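Local coordinates for uncharacterized protein lp_2664 (Lactobacillus plantarum WCFS1, PDB 2PJQ) that is of unknown function but, as an all-helical HD-domain protein, is probably a metal-dependent phosphohydrolase, at residues R43-D48 with M190-A195; E49-N54 with S118-V123. All coordinates share one frame; numbering follows the deposited sequence.

Interaction 1: R43-D48 with M190-A195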
loop_
_atom_site.group_PDB
_atom_site.type_symbol
_atom_site.label_atom_id
_atom_site.label_comp_id
_atom_site.label_asym_id
_atom_site.label_seq_id
_atom_site.Cartn_x
_atom_site.Cartn_y
_atom_site.Cartn_z
ATOM N N ARG B 43 7.392 25.059 -4.278
ATOM C CA ARG B 43 7.947 26.122 -5.099
ATOM C C ARG B 43 6.904 26.753 -6.007
ATOM O O ARG B 43 6.798 27.967 -6.066
ATOM C CB ARG B 43 9.127 25.589 -5.905
ATOM C CG ARG B 43 9.903 26.651 -6.679
ATOM C CD ARG B 43 10.948 25.984 -7.577
ATOM N NE ARG B 43 12.021 25.364 -6.808
ATOM C CZ ARG B 43 13.010 26.050 -6.242
ATOM N NH1 ARG B 43 13.056 27.372 -6.374
ATOM N NH2 ARG B 43 13.945 25.424 -5.526
ATOM N N ARG B 44 6.116 25.955 -6.711
ATOM C CA ARG B 44 5.113 26.566 -7.567
ATOM C C ARG B 44 4.112 27.371 -6.732
ATOM O O ARG B 44 3.838 28.538 -7.021
ATOM C CB ARG B 44 4.350 25.523 -8.382
ATOM C CG ARG B 44 3.307 26.192 -9.251
ATOM C CD ARG B 44 2.232 25.273 -9.756
ATOM N NE ARG B 44 1.127 26.082 -10.258
ATOM C CZ ARG B 44 -0.031 25.599 -10.703
ATOM N NH1 ARG B 44 -0.257 24.292 -10.721
ATOM N NH2 ARG B 44 -0.974 26.430 -11.124
ATOM N N LEU B 45 3.575 26.732 -5.698
ATOM C CA LEU B 45 2.594 27.352 -4.810
ATOM C C LEU B 45 3.112 28.621 -4.146
ATOM O O LEU B 45 2.387 29.605 -4.048
ATOM C CB LEU B 45 2.161 26.348 -3.730
ATOM C CG LEU B 45 0.735 25.768 -3.679
ATOM C CD1 LEU B 45 0.190 25.403 -5.065
ATOM C CD2 LEU B 45 0.776 24.537 -2.776
ATOM N N ALA B 46 4.355 28.597 -3.682
ATOM C CA ALA B 46 4.914 29.771 -3.027
ATOM C C ALA B 46 4.871 30.954 -3.991
ATOM O O ALA B 46 4.396 32.044 -3.646
ATOM C CB ALA B 46 6.355 29.504 -2.570
ATOM N N LYS B 47 5.350 30.732 -5.210
ATOM C CA LYS B 47 5.367 31.791 -6.199
ATOM C C LYS B 47 3.976 32.322 -6.523
ATOM O O LYS B 47 3.752 33.532 -6.525
ATOM C CB LYS B 47 6.099 31.293 -7.426
ATOM C CG LYS B 47 7.507 30.854 -7.015
ATOM C CD LYS B 47 8.452 30.652 -8.185
ATOM C CE LYS B 47 9.826 30.234 -7.685
ATOM N NZ LYS B 47 10.826 30.172 -8.793
ATOM N N ASP B 48 3.033 31.423 -6.768
ATOM C CA ASP B 48 1.674 31.837 -7.053
ATOM C C ASP B 48 1.128 32.741 -5.945
ATOM O O ASP B 48 0.365 33.667 -6.212
ATOM C CB ASP B 48 0.795 30.603 -7.210
ATOM C CG ASP B 48 0.790 30.076 -8.628
ATOM O OD1 ASP B 48 1.868 30.023 -9.250
ATOM O OD2 ASP B 48 -0.294 29.708 -9.121
HETATM N N MSE B 190 -7.433 22.760 2.000
HETATM C CA MSE B 190 -6.355 23.349 1.233
HETATM C C MSE B 190 -6.430 24.875 1.435
HETATM O O MSE B 190 -7.523 25.444 1.487
HETATM C CB MSE B 190 -6.550 22.975 -0.242
HETATM C CG MSE B 190 -5.294 22.607 -0.988
HETATM SE SE MSE B 190 -4.228 21.267 -0.096
HETATM C CE MSE B 190 -5.346 19.700 -0.299
ATOM N N ASN B 191 -5.282 25.538 1.549
ATOM C CA ASN B 191 -5.245 26.988 1.749
ATOM C C ASN B 191 -5.144 27.787 0.444
ATOM O O ASN B 191 -5.973 28.653 0.167
ATOM C CB ASN B 191 -4.055 27.365 2.628
ATOM C CG ASN B 191 -4.144 26.794 4.015
ATOM O OD1 ASN B 191 -5.058 27.116 4.765
ATOM N ND2 ASN B 191 -3.188 25.945 4.370
ATOM N N THR B 192 -4.103 27.500 -0.336
ATOM C CA THR B 192 -3.827 28.167 -1.615
ATOM C C THR B 192 -4.939 28.017 -2.657
ATOM O O THR B 192 -5.535 26.953 -2.783
ATOM C CB THR B 192 -2.561 27.594 -2.264
ATOM O OG1 THR B 192 -1.695 27.059 -1.256
ATOM C CG2 THR B 192 -1.844 28.679 -3.049
ATOM N N ASP B 193 -5.209 29.065 -3.427
ATOM C CA ASP B 193 -6.246 28.939 -4.444
ATOM C C ASP B 193 -5.782 27.949 -5.492
ATOM O O ASP B 193 -6.563 27.120 -5.959
ATOM C CB ASP B 193 -6.562 30.280 -5.110
ATOM C CG ASP B 193 -7.634 31.063 -4.367
ATOM O OD1 ASP B 193 -8.462 30.420 -3.680
ATOM O OD2 ASP B 193 -7.661 32.311 -4.484
ATOM N N THR B 194 -4.503 28.036 -5.849
ATOM C CA THR B 194 -3.923 27.149 -6.847
ATOM C C THR B 194 -4.014 25.695 -6.409
ATOM O O THR B 194 -4.122 24.787 -7.234
ATOM C CB THR B 194 -2.446 27.467 -7.082
ATOM O OG1 THR B 194 -2.320 28.773 -7.648
ATOM C CG2 THR B 194 -1.827 26.451 -8.026
ATOM N N ALA B 195 -3.976 25.484 -5.102
ATOM C CA ALA B 195 -4.024 24.144 -4.571
ATOM C C ALA B 195 -5.437 23.616 -4.558
ATOM O O ALA B 195 -5.674 22.485 -4.972
ATOM C CB ALA B 195 -3.427 24.116 -3.173
#

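Interaction 2: E49-N54 with S118-V123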
loop_
_atom_site.group_PDB
_atom_site.type_symbol
_atom_site.label_atom_id
_atom_site.label_comp_id
_atom_site.label_asym_id
_atom_site.label_seq_id
_atom_site.Cartn_x
_atom_site.Cartn_y
_atom_site.Cartn_z
ATOM N N GLU B 49 1.523 32.474 -4.702
ATOM C CA GLU B 49 1.060 33.260 -3.564
ATOM C C GLU B 49 1.967 34.411 -3.147
ATOM O O GLU B 49 1.567 35.259 -2.361
ATOM C CB GLU B 49 0.840 32.356 -2.357
ATOM C CG GLU B 49 -0.528 31.754 -2.325
ATOM C CD GLU B 49 -1.592 32.814 -2.480
ATOM O OE1 GLU B 49 -1.581 33.776 -1.690
ATOM O OE2 GLU B 49 -2.435 32.689 -3.395
ATOM N N GLY B 50 3.185 34.445 -3.667
ATOM C CA GLY B 50 4.092 35.505 -3.288
ATOM C C GLY B 50 4.587 35.253 -1.883
ATOM O O GLY B 50 4.583 36.137 -1.030
ATOM N N ALA B 51 5.009 34.026 -1.638
ATOM C CA ALA B 51 5.501 33.659 -0.328
ATOM C C ALA B 51 7.008 33.664 -0.348
ATOM O O ALA B 51 7.617 33.509 -1.404
ATOM C CB ALA B 51 4.996 32.273 0.052
ATOM N N ASN B 52 7.615 33.857 0.816
ATOM C CA ASN B 52 9.057 33.832 0.899
ATOM C C ASN B 52 9.461 32.423 0.458
ATOM O O ASN B 52 9.057 31.433 1.064
ATOM C CB ASN B 52 9.527 34.066 2.325
ATOM C CG ASN B 52 11.014 33.842 2.468
ATOM O OD1 ASN B 52 11.821 34.601 1.927
ATOM N ND2 ASN B 52 11.391 32.785 3.170
ATOM N N LEU B 53 10.260 32.340 -0.596
ATOM C CA LEU B 53 10.686 31.056 -1.127
ATOM C C LEU B 53 11.530 30.209 -0.189
ATOM O O LEU B 53 11.082 29.156 0.261
ATOM C CB LEU B 53 11.454 31.268 -2.425
ATOM C CG LEU B 53 11.488 30.086 -3.380
ATOM C CD1 LEU B 53 10.068 29.782 -3.849
ATOM C CD2 LEU B 53 12.389 30.416 -4.557
ATOM N N ASN B 54 12.748 30.670 0.100
ATOM C CA ASN B 54 13.680 29.944 0.973
ATOM C C ASN B 54 13.194 29.476 2.340
ATOM O O ASN B 54 13.670 28.465 2.836
ATOM C CB ASN B 54 14.955 30.758 1.164
ATOM C CG ASN B 54 15.719 30.927 -0.122
ATOM O OD1 ASN B 54 15.184 30.674 -1.209
ATOM N ND2 ASN B 54 16.970 31.369 -0.019
ATOM N N SER B 118 1.476 30.715 8.972
ATOM C CA SER B 118 2.093 31.756 8.140
ATOM C C SER B 118 1.592 31.556 6.716
ATOM O O SER B 118 0.749 30.695 6.462
ATOM C CB SER B 118 3.620 31.620 8.101
ATOM O OG SER B 118 4.172 31.445 9.385
ATOM N N LEU B 119 2.110 32.351 5.786
ATOM C CA LEU B 119 1.724 32.186 4.400
ATOM C C LEU B 119 2.648 31.094 3.906
ATOM O O LEU B 119 2.261 30.247 3.097
ATOM C CB LEU B 119 1.963 33.453 3.592
ATOM C CG LEU B 119 1.661 33.349 2.091
ATOM C CD1 LEU B 119 0.167 33.215 1.842
ATOM C CD2 LEU B 119 2.206 34.580 1.397
ATOM N N GLU B 120 3.877 31.110 4.408
ATOM C CA GLU B 120 4.831 30.100 4.002
ATOM C C GLU B 120 4.379 28.799 4.609
ATOM O O GLU B 120 4.596 27.745 4.035
ATOM C CB GLU B 120 6.244 30.444 4.460
ATOM C CG GLU B 120 6.361 31.700 5.303
ATOM C CD GLU B 120 5.892 32.931 4.579
ATOM O OE1 GLU B 120 6.525 33.301 3.572
ATOM O OE2 GLU B 120 4.883 33.522 5.020
ATOM N N GLY B 121 3.723 28.875 5.762
ATOM C CA GLY B 121 3.232 27.662 6.407
ATOM C C GLY B 121 2.071 27.044 5.631
ATOM O O GLY B 121 2.044 25.851 5.356
ATOM N N GLN B 122 1.098 27.870 5.276
ATOM C CA GLN B 122 -0.044 27.394 4.527
ATOM C C GLN B 122 0.463 26.752 3.262
ATOM O O GLN B 122 -0.096 25.771 2.789
ATOM C CB GLN B 122 -0.961 28.556 4.180
ATOM C CG GLN B 122 -1.608 29.188 5.406
ATOM C CD GLN B 122 -2.352 30.469 5.089
ATOM O OE1 GLN B 122 -2.754 30.719 3.943
ATOM N NE2 GLN B 122 -2.552 31.289 6.112
ATOM N N VAL B 123 1.541 27.294 2.711
ATOM C CA VAL B 123 2.086 26.724 1.494
ATOM C C VAL B 123 2.746 25.361 1.734
ATOM O O VAL B 123 2.541 24.433 0.962
ATOM C CB VAL B 123 3.081 27.688 0.821
ATOM C CG1 VAL B 123 3.828 26.974 -0.299
ATOM C CG2 VAL B 123 2.327 28.869 0.231
#

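Interaction 1: R43-D48 with M190-A195
Leu45 and Thr194 mark the closest backbone approach, with CA atoms 6.8 Å apart. Residues 43-48 are a helical run in helix 32-49 of the HD domain. Residues 190-195 leave helix 186-189, turn, and start helix 193-198. Thr192 takes the N-cap position of that helix, but its side chain makes no capping bond. The contact is a helix side packed against a helix start, in an all-helical fold.

Thr194 is central. Its OG1 donates a hydrogen bond of 2.7 Å to Asp48 OD2. The oxygen is met on its anti side, 23° out of the carboxylate plane. A chi1 of -65° sets OG1 beside the backbone N and CG2 anti to it, turned to Arg44. This methyl sits over one face of the guanidinium, offset toward the rim, and is 3.2 Å from NH2. The Arg44 chain is extended from CG to NE and meets Thr194 tip to tip. An alanine in place of this threonine would probably leave Asp48 OD2 without this donor and the Arg44 guanidinium without the methyl over its face.

Leu45 packs on the buried side. Its CD1 is 3.7 Å from Thr194 CG2, where the two side chains slide past each other in opposite directions. Its CD2 is 4.2 Å from Ala195 CB, and its side chain also touches Asp126 of helix 119-130. That aspartate accepts hydrogen bonds from the backbone N of Asn191 and of Thr192. Leu45 CG rests 3.7 Å from Thr192 OG1.

Interaction 2: E49-N54 with S118-V123
Glu120 meets the turn after helix 32-49 through its carboxylate, while Leu119 meets it through its methyls. Helix 32-49 ends at Glu49 in a Schellman motif, with Gly50 at positive phi (74°). Ala51 and Asn52 then lead into helix 53-62. The nearest CA atoms are those of Ala51 and Glu120.

The Leu119 side chain can be followed outward. The bond from CA to CB is directed toward the turn. CG stands anti to the backbone N (chi1 177°) and lies 4.1 Å from Ala51 CB. From there the branches part. CD1 lies 4.0 Å from Glu49 OE1, where the two side chains cross at about a right angle. CD2 rests on the turn itself, 3.7 Å from Gly50 O and 3.8 Å from Ala51 CA. Ala51 CB also approaches Val123 CG2, at 4.3 Å.

Glu120 bends at chi2, and its carboxylate reaches the start of helix 53-62. OE1 accepts a hydrogen bond of 3.0 Å from Asn52 N, the backbone amide of the N-cap residue. The N-H...O angle is 146°. OE2 takes a weak bond from Leu119 N in its own helix.

The contact lies near the surface. It sets the first turn of helix 119-130 against the junction of helices 32-49 and 53-62. Val123 touches Leu45 of the former and Thr56 of the latter, while Glu120 packs on Leu55 and Thr56.

How the interactions relate
From the N terminus, the chain runs down helix 32-49, which carries residues 43-48, and passes straight into 49-54. Helix 53-62 follows. Interaction 2 closes the first loop when the chain returns at 118-123. Interaction 1 closes later, at 190-195, so interaction 2 is nested within its loop. Their centres are about 8 Å apart. The two contacts touch: Ala46 O and Ala51 N probably share a hydrogen bond, and Thr192 CG2 packs on Glu49 CG. Asn191 ND2 also packs on Gln122 CB. Together they tie helix 32-49 and its exit turn to helix 119-130 and to the later helix 193-198.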